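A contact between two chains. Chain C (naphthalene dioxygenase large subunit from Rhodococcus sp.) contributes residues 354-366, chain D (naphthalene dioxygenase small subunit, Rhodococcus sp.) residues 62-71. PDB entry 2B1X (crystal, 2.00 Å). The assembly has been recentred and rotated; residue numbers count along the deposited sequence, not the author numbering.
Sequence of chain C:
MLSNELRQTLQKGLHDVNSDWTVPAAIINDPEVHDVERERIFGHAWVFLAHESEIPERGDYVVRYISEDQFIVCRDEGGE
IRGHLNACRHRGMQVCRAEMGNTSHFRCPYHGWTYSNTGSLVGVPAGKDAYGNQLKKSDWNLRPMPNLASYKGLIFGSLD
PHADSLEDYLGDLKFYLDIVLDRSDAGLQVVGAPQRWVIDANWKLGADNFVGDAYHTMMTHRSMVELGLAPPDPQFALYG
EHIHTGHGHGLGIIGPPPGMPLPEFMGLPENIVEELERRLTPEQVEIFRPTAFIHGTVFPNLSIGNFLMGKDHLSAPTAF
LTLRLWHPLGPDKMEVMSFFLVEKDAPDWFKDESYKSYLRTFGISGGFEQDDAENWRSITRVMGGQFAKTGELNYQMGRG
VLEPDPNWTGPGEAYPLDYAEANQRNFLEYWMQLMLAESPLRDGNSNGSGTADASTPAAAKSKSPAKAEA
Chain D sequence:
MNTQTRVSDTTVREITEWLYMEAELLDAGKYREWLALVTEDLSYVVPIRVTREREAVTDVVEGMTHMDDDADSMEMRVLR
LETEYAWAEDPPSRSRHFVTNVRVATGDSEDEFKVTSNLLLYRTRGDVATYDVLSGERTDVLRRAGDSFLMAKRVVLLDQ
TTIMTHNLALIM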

# COMPACT_ATOMS: atom_id res chain seq x y z
N SER C 354 -19.71 -29.27 -16.78
CA SER C 354 -19.12 -29.34 -15.45
C SER C 354 -18.36 -28.04 -15.13
O SER C 354 -18.50 -27.47 -14.04
CB SER C 354 -18.19 -30.53 -15.37
OG SER C 354 -17.68 -30.70 -14.09
N TYR C 355 -17.60 -27.58 -16.11
CA TYR C 355 -16.86 -26.32 -16.06
C TYR C 355 -17.80 -25.15 -15.74
O TYR C 355 -17.51 -24.32 -14.87
CB TYR C 355 -16.14 -26.14 -17.40
CG TYR C 355 -15.74 -24.72 -17.75
CD1 TYR C 355 -14.91 -23.97 -16.92
CD2 TYR C 355 -16.20 -24.14 -18.95
CE1 TYR C 355 -14.56 -22.65 -17.25
CE2 TYR C 355 -15.84 -22.84 -19.29
CZ TYR C 355 -15.01 -22.11 -18.45
OH TYR C 355 -14.66 -20.83 -18.82
N LYS C 356 -18.92 -25.08 -16.45
CA LYS C 356 -19.85 -23.98 -16.23
C LYS C 356 -20.51 -24.06 -14.86
O LYS C 356 -20.70 -23.03 -14.20
CB LYS C 356 -20.88 -23.87 -17.36
CG LYS C 356 -20.28 -23.61 -18.75
CD LYS C 356 -19.58 -22.22 -18.84
CE LYS C 356 -19.11 -21.92 -20.30
NZ LYS C 356 -20.24 -21.65 -21.25
N SER C 357 -20.84 -25.27 -14.41
CA SER C 357 -21.46 -25.45 -13.10
C SER C 357 -20.51 -24.99 -11.99
O SER C 357 -20.92 -24.28 -11.08
CB SER C 357 -21.89 -26.91 -12.91
OG SER C 357 -23.11 -27.10 -13.62
N TYR C 358 -19.24 -25.35 -12.10
CA TYR C 358 -18.19 -24.83 -11.24
C TYR C 358 -18.07 -23.29 -11.31
O TYR C 358 -18.08 -22.61 -10.29
CB TYR C 358 -16.83 -25.47 -11.57
CG TYR C 358 -15.64 -24.66 -11.09
CD1 TYR C 358 -15.30 -24.64 -9.72
CD2 TYR C 358 -14.89 -23.90 -11.97
CE1 TYR C 358 -14.20 -23.89 -9.26
CE2 TYR C 358 -13.79 -23.15 -11.51
CZ TYR C 358 -13.46 -23.15 -10.15
OH TYR C 358 -12.36 -22.41 -9.71
N LEU C 359 -18.02 -22.76 -12.53
CA LEU C 359 -17.65 -21.37 -12.75
C LEU C 359 -18.64 -20.34 -12.20
O LEU C 359 -18.22 -19.33 -11.65
CB LEU C 359 -17.38 -21.10 -14.24
CG LEU C 359 -16.69 -19.77 -14.59
CD1 LEU C 359 -15.26 -19.73 -14.01
CD2 LEU C 359 -16.64 -19.59 -16.07
N ARG C 360 -19.94 -20.60 -12.35
CA ARG C 360 -20.96 -19.66 -11.88
C ARG C 360 -21.27 -19.81 -10.39
O ARG C 360 -22.01 -18.99 -9.83
CB ARG C 360 -22.27 -19.75 -12.72
CG ARG C 360 -22.17 -19.12 -14.13
CD ARG C 360 -21.33 -19.96 -15.09
NE ARG C 360 -21.37 -19.54 -16.51
CZ ARG C 360 -22.31 -19.91 -17.38
NH1 ARG C 360 -23.35 -20.65 -16.98
NH2 ARG C 360 -22.25 -19.50 -18.64
N THR C 361 -20.76 -20.86 -9.75
CA THR C 361 -21.02 -21.06 -8.32
C THR C 361 -19.77 -20.80 -7.46
O THR C 361 -19.84 -20.09 -6.44
CB THR C 361 -21.56 -22.48 -8.05
OG1 THR C 361 -20.62 -23.47 -8.51
CG2 THR C 361 -22.82 -22.73 -8.89
N PHE C 362 -18.64 -21.34 -7.87
CA PHE C 362 -17.40 -21.20 -7.10
C PHE C 362 -16.31 -20.46 -7.86
O PHE C 362 -16.51 -20.06 -9.00
CB PHE C 362 -16.97 -22.55 -6.50
CG PHE C 362 -17.85 -22.95 -5.30
CD1 PHE C 362 -19.12 -23.56 -5.51
CD2 PHE C 362 -17.45 -22.66 -3.99
CE1 PHE C 362 -19.94 -23.86 -4.45
CE2 PHE C 362 -18.29 -22.98 -2.89
CZ PHE C 362 -19.54 -23.56 -3.13
N GLY C 363 -15.18 -20.21 -7.23
CA GLY C 363 -14.17 -19.41 -7.91
C GLY C 363 -14.46 -17.93 -7.69
O GLY C 363 -15.44 -17.57 -7.00
N ILE C 364 -13.64 -17.10 -8.31
CA ILE C 364 -13.60 -15.65 -8.06
C ILE C 364 -14.90 -14.88 -8.37
O ILE C 364 -15.25 -13.87 -7.69
CB ILE C 364 -12.38 -15.06 -8.85
CG1 ILE C 364 -11.95 -13.72 -8.26
CG2 ILE C 364 -12.71 -14.91 -10.35
CD1 ILE C 364 -10.85 -12.99 -9.08
N SER C 365 -15.61 -15.33 -9.40
CA SER C 365 -16.89 -14.70 -9.75
C SER C 365 -18.11 -15.56 -9.44
O SER C 365 -19.24 -15.22 -9.83
CB SER C 365 -16.89 -14.27 -11.23
OG SER C 365 -16.82 -15.41 -12.06
N GLY C 366 -17.92 -16.68 -8.74
CA GLY C 366 -19.03 -17.59 -8.45
C GLY C 366 -20.03 -16.96 -7.49
O GLY C 366 -19.63 -16.21 -6.59
N GLU D 62 -6.00 -21.28 -21.75
CA GLU D 62 -7.00 -21.95 -22.59
C GLU D 62 -7.86 -22.89 -21.75
O GLU D 62 -7.33 -23.61 -20.91
CB GLU D 62 -6.32 -22.72 -23.73
CG GLU D 62 -5.63 -21.80 -24.73
CD GLU D 62 -4.93 -22.53 -25.88
OE1 GLU D 62 -5.17 -23.75 -26.09
OE2 GLU D 62 -4.12 -21.85 -26.59
N GLY D 63 -9.17 -22.84 -21.94
CA GLY D 63 -10.10 -23.78 -21.33
C GLY D 63 -10.62 -23.41 -19.95
O GLY D 63 -11.50 -24.09 -19.47
N MET D 64 -10.04 -22.38 -19.32
CA MET D 64 -10.40 -21.90 -17.99
C MET D 64 -10.39 -20.38 -17.99
O MET D 64 -9.61 -19.73 -18.67
CB MET D 64 -9.45 -22.42 -16.91
CG MET D 64 -9.91 -22.20 -15.43
SD MET D 64 -11.60 -22.78 -14.98
CE MET D 64 -11.52 -24.42 -15.65
N THR D 65 -11.21 -19.81 -17.14
CA THR D 65 -11.57 -18.42 -17.22
C THR D 65 -11.91 -17.95 -15.77
O THR D 65 -12.14 -18.81 -14.89
CB THR D 65 -12.78 -18.51 -18.20
OG1 THR D 65 -12.52 -17.87 -19.48
CG2 THR D 65 -14.03 -18.10 -17.64
N HIS D 66 -11.89 -16.63 -15.51
CA HIS D 66 -12.42 -16.04 -14.26
C HIS D 66 -13.95 -15.90 -14.31
O HIS D 66 -14.63 -15.94 -13.27
CB HIS D 66 -11.81 -14.66 -13.97
CG HIS D 66 -10.38 -14.72 -13.58
ND1 HIS D 66 -9.94 -15.44 -12.48
CD2 HIS D 66 -9.28 -14.20 -14.16
CE1 HIS D 66 -8.62 -15.36 -12.42
NE2 HIS D 66 -8.20 -14.62 -13.42
N MET D 67 -14.48 -15.74 -15.51
CA MET D 67 -15.89 -15.47 -15.74
C MET D 67 -16.17 -15.78 -17.20
O MET D 67 -15.36 -15.41 -18.08
CB MET D 67 -16.21 -14.01 -15.42
CG MET D 67 -17.71 -13.70 -15.38
SD MET D 67 -18.04 -11.90 -14.92
CE MET D 67 -16.97 -11.62 -13.76
N ASP D 68 -17.28 -16.47 -17.46
CA ASP D 68 -17.66 -16.92 -18.81
C ASP D 68 -19.20 -17.02 -18.85
O ASP D 68 -19.76 -18.10 -18.68
CB ASP D 68 -17.01 -18.26 -19.15
CG ASP D 68 -17.10 -18.63 -20.63
OD1 ASP D 68 -17.90 -18.04 -21.38
OD2 ASP D 68 -16.39 -19.52 -21.13
N ASP D 69 -19.85 -15.89 -19.09
CA ASP D 69 -21.29 -15.77 -18.90
C ASP D 69 -22.01 -15.73 -20.22
O ASP D 69 -21.48 -15.30 -21.23
CB ASP D 69 -21.61 -14.47 -18.14
CG ASP D 69 -21.66 -14.66 -16.62
OD1 ASP D 69 -21.66 -15.78 -16.09
OD2 ASP D 69 -21.78 -13.71 -15.86
N ASP D 70 -23.25 -16.19 -20.21
CA ASP D 70 -24.13 -15.99 -21.35
C ASP D 70 -25.33 -15.19 -20.83
O ASP D 70 -25.29 -14.71 -19.68
CB ASP D 70 -24.52 -17.32 -21.98
CG ASP D 70 -25.06 -18.34 -20.98
OD1 ASP D 70 -25.64 -17.95 -19.93
OD2 ASP D 70 -24.95 -19.57 -21.16
N ALA D 71 -26.38 -15.02 -21.63
CA ALA D 71 -27.53 -14.22 -21.20
C ALA D 71 -28.23 -14.81 -19.97
O ALA D 71 -28.65 -14.07 -19.09
CB ALA D 71 -28.51 -14.01 -22.34
O HOH W 1 -19.34 -17.30 -15.50
O HOH W 2 -25.87 -20.26 -18.66

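The last turns of a helix in the large subunit and the turn that follows it pack against an extended segment of the small subunit, burying 636 Å² in total. Tyr C355, Asp D68, His D66 and Arg C360 cover the most surface.

Tyr C355 points toward chain D with chi1 in the t well, and its ring is used on several sides. Gly D63 O lies over one face, 4.0 Å from Tyr C355 CE1, while Tyr C355 CD1 packs 3.6 Å from Met D64 CE. The CB of Met D64 points away, but its t, p, p side chain curls back, so that SD sits at the edge of the Tyr C355 ring and also 4.1 Å from Tyr C358 CE2. The flexible, polarizable methionine thus fills the space beside two aromatic rings. At its tip, Tyr C355 OH donates a hydrogen bond to Asp D68 OD2 (3.2 Å), which gives the buried phenol a polar partner.

One turn along the helix, Leu C359 adds further apolar contact, its CD2 lying 3.4 Å from both Thr D65 CG2 and Asp D68 CB. Next to it, Arg C360 bends through m and p rotamers to bring its guanidinium edge to the backbone: NE and NH2 both donate to Asp D68 O, at 3.1 and 2.9 Å. A long salt bridge joins Arg C360 NH2 to Asp D70 OD2 (3.7 Å); another, Arg C360 NE to Asp D69 OD1 (3.8 Å), is purely electrostatic, since the oxygen lies well out of the guanidinium plane. Water 1 links Asp D68 N to Asp D69 OD1.

Beyond the helix, a type I turn from Gly C363 to Gly C366 presents Ile C364 and Ser C365 to His D66. Ser C365 OG donates a short hydrogen bond to His D66 O (2.6 Å), whereas Ile C364 CG2 packs 3.5 Å from His D66 ND1, a buried nitrogen left without a polar partner.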